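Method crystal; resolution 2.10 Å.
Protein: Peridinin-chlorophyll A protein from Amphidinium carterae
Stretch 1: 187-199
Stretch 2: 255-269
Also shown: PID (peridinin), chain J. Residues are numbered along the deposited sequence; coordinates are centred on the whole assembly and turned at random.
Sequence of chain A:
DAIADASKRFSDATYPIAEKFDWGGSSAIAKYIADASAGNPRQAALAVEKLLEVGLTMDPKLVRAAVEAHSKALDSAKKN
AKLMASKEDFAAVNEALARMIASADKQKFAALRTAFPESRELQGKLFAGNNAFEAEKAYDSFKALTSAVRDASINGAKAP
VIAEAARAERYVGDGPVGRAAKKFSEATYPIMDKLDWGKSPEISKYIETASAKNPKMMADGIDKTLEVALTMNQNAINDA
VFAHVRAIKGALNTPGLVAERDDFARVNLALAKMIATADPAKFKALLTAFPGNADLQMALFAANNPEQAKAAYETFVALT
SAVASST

Stretch 1 (187-199) ATYPIMDKLDWGK
Stretch 2 255-269: PGLVAERDDFARVNL

Two segments of one chain of the peridinin-chlorophyll a protein pack together here, burying 660 Å² between them. The first enters as a helix that began earlier in the chain, kinked because Pro-190 has no N-H to give and the N of Ile-191 bonds instead to Thr-188 O at 2.8 Å; Met-192 N reaches the same oxygen, also at 2.8 Å. A type I turn follows from Met-192 to Leu-195, and a second from Asp-196 to Lys-199, closed by Lys-199 N to Asp-196 O at 3.0 Å. The second segment runs as loop from Pro-255 to Glu-260, the N-cap residue, with positive phi at Gly-256 (73/6) and Leu-257 (56/41) before the more extended Val-258 (-79/119), Ala-259 (-60/154) and Glu-260 (-74/151), and then as a helix from Arg-261 onward. The two helix axes pass 10.8 Å apart with their directions at 120°. The register runs in opposite senses: CA of Tyr-189 lies 7.2 Å from CA of Arg-261, CA of Asp-193 5.6 Å from CA of Val-258, and CA of Asp-196 4.1 Å from CA of Gly-256.

Two hydrogen bonds cross the contact, and both use carbonyls of the non-helical part of the second segment. Tyr-189 (chi1 t, chi2 -84°) donates its OH to Ala-259 O at 2.7 Å, so a buried hydroxyl finds an acceptor just ahead of the helix. Trp-197 N donates to Gly-256 O at 2.8 Å. The positive phi of Gly-256 favours glycine, and its CA comes within 3.2 Å of Asp-196 OD1. That carboxylate oxygen also accepts Gly-198 N at 3.0 Å, helping to hold the second turn. Trp-197 (m, chi2 77°) satisfies its indole as well: NE1 reaches back to Met-192 O at 3.0 Å and nearly straight, an oxygen that also accepts Leu-195 N at 3.0 Å.

The tyrosine ring meets different kinds of neighbour at one face and at its edge. Arg-261 lays its CG over one face, 3.8 Å from the ring centroid, while the edge of Tyr-189 points toward the face of Phe-264 (t, chi2 71°), with centroids 5.6 Å apart and planes at 82°. Thr-188 (p) sets OG1 3.2 Å from Phe-264 CE2, at the phenyl edge; this hydroxyl is satisfied elsewhere in the structure. Met-192 (t, m, m), long and apolar, lies against both Val-258 and Phe-264, with SD 3.7 Å from Val-258 CG1 and CG 3.7 Å from Phe-264 CE1.

Peridinin engages two backbone groups of the second segment. Its O5 donates to Leu-257 O at 2.8 Å. The same O5 accepts a weak bond from Ala-259 N, also at 2.8 Å. Its CM8 methyl sits over one face of the Trp-197 ring, 3.4 Å from CE2.

At the outer side of the first segment, Lys-194 extends through m, t, t, p to place NZ 2.5 Å from Pro-190 O, a very short hydrogen bond, and 3.3 Å from Asp-193 OD1 in a weak salt-bridged one.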

# COMPACT_ATOMS: atom_id res chain seq x y z
N ALA A 187 -11.65 -9.81 -20.87
CA ALA A 187 -12.96 -9.98 -20.26
C ALA A 187 -13.26 -8.97 -19.13
O ALA A 187 -14.44 -8.69 -18.83
CB ALA A 187 -13.12 -11.40 -19.73
N THR A 188 -12.20 -8.46 -18.50
CA THR A 188 -12.37 -7.52 -17.38
C THR A 188 -12.37 -6.05 -17.80
O THR A 188 -13.02 -5.23 -17.14
CB THR A 188 -11.30 -7.76 -16.29
OG1 THR A 188 -9.98 -7.77 -16.86
CG2 THR A 188 -11.55 -9.06 -15.59
N TYR A 189 -11.67 -5.69 -18.87
CA TYR A 189 -11.67 -4.30 -19.33
C TYR A 189 -13.10 -3.72 -19.41
O TYR A 189 -13.35 -2.61 -18.91
CB TYR A 189 -10.96 -4.15 -20.68
CG TYR A 189 -10.69 -2.70 -21.05
CD1 TYR A 189 -11.68 -1.91 -21.68
CD2 TYR A 189 -9.48 -2.08 -20.69
CE1 TYR A 189 -11.46 -0.54 -21.94
CE2 TYR A 189 -9.24 -0.73 -20.93
CZ TYR A 189 -10.23 0.04 -21.55
OH TYR A 189 -9.98 1.38 -21.73
N PRO A 190 -14.06 -4.45 -20.03
CA PRO A 190 -15.45 -3.92 -20.13
C PRO A 190 -16.17 -3.76 -18.79
O PRO A 190 -17.18 -3.08 -18.69
CB PRO A 190 -16.15 -4.94 -21.02
CG PRO A 190 -14.98 -5.62 -21.77
CD PRO A 190 -13.92 -5.73 -20.73
N ILE A 191 -15.68 -4.43 -17.77
CA ILE A 191 -16.24 -4.29 -16.43
C ILE A 191 -15.53 -3.07 -15.79
O ILE A 191 -16.16 -2.20 -15.19
CB ILE A 191 -15.95 -5.57 -15.60
CG1 ILE A 191 -16.57 -6.76 -16.33
CG2 ILE A 191 -16.45 -5.40 -14.20
CD1 ILE A 191 -16.49 -8.10 -15.62
N MET A 192 -14.21 -3.04 -15.92
CA MET A 192 -13.39 -1.95 -15.41
C MET A 192 -13.88 -0.62 -15.98
O MET A 192 -14.09 0.33 -15.20
CB MET A 192 -11.92 -2.18 -15.81
CG MET A 192 -10.90 -1.15 -15.33
SD MET A 192 -11.01 0.38 -16.23
CE MET A 192 -10.25 -0.17 -17.78
N ASP A 193 -14.09 -0.57 -17.31
CA ASP A 193 -14.47 0.70 -17.95
C ASP A 193 -15.83 1.28 -17.60
O ASP A 193 -16.12 2.44 -17.93
CB ASP A 193 -14.25 0.70 -19.51
CG ASP A 193 -15.27 -0.18 -20.30
OD1 ASP A 193 -16.17 -0.78 -19.66
OD2 ASP A 193 -15.16 -0.29 -21.57
N LYS A 194 -16.66 0.52 -16.89
CA LYS A 194 -17.93 1.09 -16.47
C LYS A 194 -17.87 1.66 -15.03
O LYS A 194 -18.78 2.33 -14.57
CB LYS A 194 -19.02 0.05 -16.61
CG LYS A 194 -19.08 -0.40 -18.10
CD LYS A 194 -20.22 -1.33 -18.38
CE LYS A 194 -20.22 -1.71 -19.84
NZ LYS A 194 -18.99 -2.45 -20.27
N LEU A 195 -16.77 1.45 -14.32
CA LEU A 195 -16.74 1.94 -12.93
C LEU A 195 -16.06 3.27 -12.81
O LEU A 195 -15.30 3.64 -13.69
CB LEU A 195 -16.02 0.91 -12.05
CG LEU A 195 -16.64 -0.50 -12.04
CD1 LEU A 195 -15.63 -1.50 -11.41
CD2 LEU A 195 -17.98 -0.47 -11.23
N ASP A 196 -16.35 3.99 -11.74
CA ASP A 196 -15.71 5.28 -11.51
C ASP A 196 -14.65 5.02 -10.43
O ASP A 196 -14.95 4.99 -9.24
CB ASP A 196 -16.69 6.32 -11.00
CG ASP A 196 -16.05 7.69 -10.91
OD1 ASP A 196 -14.81 7.75 -10.93
OD2 ASP A 196 -16.75 8.72 -10.81
N TRP A 197 -13.39 4.89 -10.86
CA TRP A 197 -12.33 4.56 -9.92
C TRP A 197 -11.94 5.68 -9.00
O TRP A 197 -11.14 5.48 -8.07
CB TRP A 197 -11.11 4.00 -10.68
CG TRP A 197 -11.49 2.73 -11.42
CD1 TRP A 197 -12.20 2.65 -12.57
CD2 TRP A 197 -11.27 1.39 -10.99
NE1 TRP A 197 -12.43 1.34 -12.89
CE2 TRP A 197 -11.87 0.54 -11.94
CE3 TRP A 197 -10.61 0.81 -9.88
CZ2 TRP A 197 -11.85 -0.86 -11.83
CZ3 TRP A 197 -10.58 -0.59 -9.77
CH2 TRP A 197 -11.20 -1.40 -10.74
N GLY A 198 -12.50 6.85 -9.26
CA GLY A 198 -12.21 7.98 -8.40
C GLY A 198 -13.28 8.14 -7.35
O GLY A 198 -13.16 8.95 -6.44
N LYS A 199 -14.31 7.32 -7.46
CA LYS A 199 -15.45 7.34 -6.56
C LYS A 199 -16.01 5.90 -6.43
O LYS A 199 -17.01 5.54 -7.06
CB LYS A 199 -16.50 8.31 -7.14
CG LYS A 199 -17.66 8.66 -6.25
CD LYS A 199 -18.62 9.54 -7.09
CE LYS A 199 -20.04 9.67 -6.50
NZ LYS A 199 -20.99 10.22 -7.54
N PRO A 255 -12.38 10.29 -17.86
CA PRO A 255 -13.41 10.29 -16.81
C PRO A 255 -13.42 8.96 -16.05
O PRO A 255 -13.22 7.87 -16.65
CB PRO A 255 -14.70 10.53 -17.59
CG PRO A 255 -14.21 11.46 -18.74
CD PRO A 255 -12.91 10.79 -19.15
N GLY A 256 -13.56 9.04 -14.73
CA GLY A 256 -13.59 7.84 -13.90
C GLY A 256 -12.26 7.14 -13.73
O GLY A 256 -12.21 6.05 -13.16
N LEU A 257 -11.20 7.75 -14.24
CA LEU A 257 -9.83 7.23 -14.14
C LEU A 257 -9.70 5.82 -14.69
O LEU A 257 -9.01 4.96 -14.14
CB LEU A 257 -9.29 7.29 -12.67
CG LEU A 257 -9.04 8.61 -11.89
CD1 LEU A 257 -8.17 9.63 -12.66
CD2 LEU A 257 -10.30 9.28 -11.65
N VAL A 258 -10.37 5.61 -15.81
CA VAL A 258 -10.40 4.35 -16.55
C VAL A 258 -9.13 4.18 -17.38
O VAL A 258 -8.83 4.97 -18.28
CB VAL A 258 -11.62 4.32 -17.46
CG1 VAL A 258 -11.48 3.24 -18.51
CG2 VAL A 258 -12.86 4.07 -16.61
N ALA A 259 -8.39 3.14 -17.07
CA ALA A 259 -7.15 2.83 -17.77
C ALA A 259 -7.29 2.61 -19.27
O ALA A 259 -8.35 2.21 -19.76
CB ALA A 259 -6.53 1.58 -17.16
N GLU A 260 -6.20 2.87 -19.98
CA GLU A 260 -6.13 2.60 -21.43
C GLU A 260 -6.01 1.07 -21.58
O GLU A 260 -5.48 0.39 -20.71
CB GLU A 260 -4.89 3.29 -22.03
CG GLU A 260 -5.16 3.97 -23.39
CD GLU A 260 -4.49 5.31 -23.50
OE1 GLU A 260 -3.28 5.35 -23.22
OE2 GLU A 260 -5.17 6.32 -23.84
N ARG A 261 -6.52 0.53 -22.67
CA ARG A 261 -6.47 -0.90 -22.94
C ARG A 261 -5.09 -1.60 -22.81
O ARG A 261 -4.96 -2.65 -22.16
CB ARG A 261 -7.03 -1.12 -24.35
CG ARG A 261 -8.32 -1.90 -24.37
CD ARG A 261 -8.97 -1.83 -25.74
NE ARG A 261 -10.16 -0.99 -25.70
CZ ARG A 261 -11.36 -1.36 -25.24
NH1 ARG A 261 -11.55 -2.61 -24.79
NH2 ARG A 261 -12.36 -0.48 -25.24
N ASP A 262 -4.06 -1.02 -23.43
CA ASP A 262 -2.71 -1.59 -23.38
C ASP A 262 -2.10 -1.56 -21.98
O ASP A 262 -1.44 -2.52 -21.53
CB ASP A 262 -1.76 -0.84 -24.34
CG ASP A 262 -1.82 -1.39 -25.76
OD1 ASP A 262 -2.22 -2.58 -25.92
OD2 ASP A 262 -1.44 -0.64 -26.72
N ASP A 263 -2.26 -0.43 -21.31
CA ASP A 263 -1.76 -0.26 -19.93
C ASP A 263 -2.38 -1.30 -18.99
O ASP A 263 -1.67 -1.97 -18.22
CB ASP A 263 -2.08 1.15 -19.47
CG ASP A 263 -1.32 2.20 -20.26
OD1 ASP A 263 -0.28 1.85 -20.88
OD2 ASP A 263 -1.74 3.38 -20.25
N PHE A 264 -3.70 -1.45 -19.10
CA PHE A 264 -4.48 -2.41 -18.31
C PHE A 264 -3.94 -3.86 -18.50
O PHE A 264 -3.75 -4.61 -17.54
CB PHE A 264 -5.96 -2.31 -18.73
CG PHE A 264 -6.90 -3.13 -17.90
CD1 PHE A 264 -7.17 -2.78 -16.57
CD2 PHE A 264 -7.52 -4.26 -18.43
CE1 PHE A 264 -8.05 -3.54 -15.80
CE2 PHE A 264 -8.41 -5.05 -17.67
CZ PHE A 264 -8.68 -4.70 -16.36
N ALA A 265 -3.69 -4.24 -19.75
CA ALA A 265 -3.15 -5.57 -20.05
C ALA A 265 -1.78 -5.76 -19.43
O ALA A 265 -1.48 -6.81 -18.82
CB ALA A 265 -3.04 -5.78 -21.61
N ARG A 266 -0.94 -4.74 -19.59
CA ARG A 266 0.40 -4.79 -19.03
C ARG A 266 0.35 -4.95 -17.50
O ARG A 266 1.11 -5.72 -16.93
CB ARG A 266 1.21 -3.55 -19.45
CG ARG A 266 2.35 -3.88 -20.45
CD ARG A 266 3.00 -2.61 -21.04
NE ARG A 266 1.97 -1.66 -21.45
CZ ARG A 266 2.18 -0.46 -21.99
NH1 ARG A 266 3.41 -0.02 -22.20
NH2 ARG A 266 1.13 0.29 -22.33
N VAL A 267 -0.59 -4.26 -16.84
CA VAL A 267 -0.75 -4.41 -15.39
C VAL A 267 -1.13 -5.84 -15.03
O VAL A 267 -0.53 -6.44 -14.13
CB VAL A 267 -1.85 -3.47 -14.78
CG1 VAL A 267 -2.23 -3.94 -13.33
CG2 VAL A 267 -1.34 -2.07 -14.73
N ASN A 268 -2.10 -6.42 -15.73
CA ASN A 268 -2.50 -7.78 -15.36
C ASN A 268 -1.40 -8.80 -15.63
O ASN A 268 -1.26 -9.79 -14.89
CB ASN A 268 -3.77 -8.21 -16.13
CG ASN A 268 -5.00 -7.46 -15.70
OD1 ASN A 268 -5.82 -7.06 -16.53
ND2 ASN A 268 -5.16 -7.27 -14.40
N LEU A 269 -0.62 -8.60 -16.69
CA LEU A 269 0.43 -9.57 -16.98
C LEU A 269 1.52 -9.48 -15.91
O LEU A 269 2.02 -10.49 -15.41
CB LEU A 269 1.05 -9.29 -18.35
CG LEU A 269 2.22 -10.21 -18.78
CD1 LEU A 269 1.82 -11.69 -18.67
CD2 LEU A 269 2.61 -9.87 -20.22
C1 PID J . -4.85 -19.18 -6.56
C2 PID J . -4.65 -20.65 -6.19
C3 PID J . -3.25 -20.84 -5.61
C4 PID J . -2.26 -20.52 -6.73
C5 PID J . -2.24 -19.02 -7.04
C6 PID J . -3.64 -18.38 -7.07
C7 PID J . -3.78 -17.26 -7.90
C8 PID J . -4.29 -16.01 -7.53
C9 PID J . -4.37 -14.92 -8.40
C10 PID J . -3.98 -14.88 -9.74
C11 PID J . -4.82 -13.71 -8.10
C12 PID J . -4.71 -12.92 -9.17
C13 PID J . -5.04 -11.56 -9.20
C14 PID J . -4.94 -10.70 -10.30
C15 PID J . -5.31 -9.37 -10.13
C16 PID J . -5.27 -8.37 -11.10
C17 PID J . -5.67 -7.07 -10.79
C18 PID J . -5.63 -6.03 -11.72
C19 PID J . -6.00 -4.72 -11.43
C20 PID J . -5.88 -3.72 -12.40
C21 PID J . -6.17 -2.37 -12.21
C22 PID J . -5.96 -1.46 -13.25
C23 PID J . -6.16 -0.18 -13.12
C24 PID J . -6.35 1.10 -12.96
C25 PID J . -5.22 2.03 -12.49
C26 PID J . -5.72 2.92 -11.35
C27 PID J . -7.03 3.64 -11.70
C28 PID J . -8.13 2.63 -12.08
C29 PID J . -7.72 1.74 -13.25
C30 PID J . -7.01 5.49 -10.20
C31 PID J . -7.56 6.21 -8.97
CM1 PID J . -6.27 -18.83 -7.00
CM2 PID J . -1.52 -18.88 -8.38
CM3 PID J . -1.40 -18.34 -5.96
CM4 PID J . -4.45 -11.20 -11.66
CM5 PID J . -6.78 -1.85 -10.90
CM6 PID J . -4.02 1.24 -11.96
CM7 PID J . -4.76 2.92 -13.66
CM8 PID J . -8.82 0.70 -13.48
O1 PID J . -4.18 -18.21 -5.75
O2 PID J . -3.04 -22.17 -5.14
O3 PID J . -3.47 -15.80 -10.37
O4 PID J . -4.20 -13.62 -10.23
O5 PID J . -7.58 2.54 -14.42
O6 PID J . -7.55 4.28 -10.52
O7 PID J . -6.11 5.98 -10.88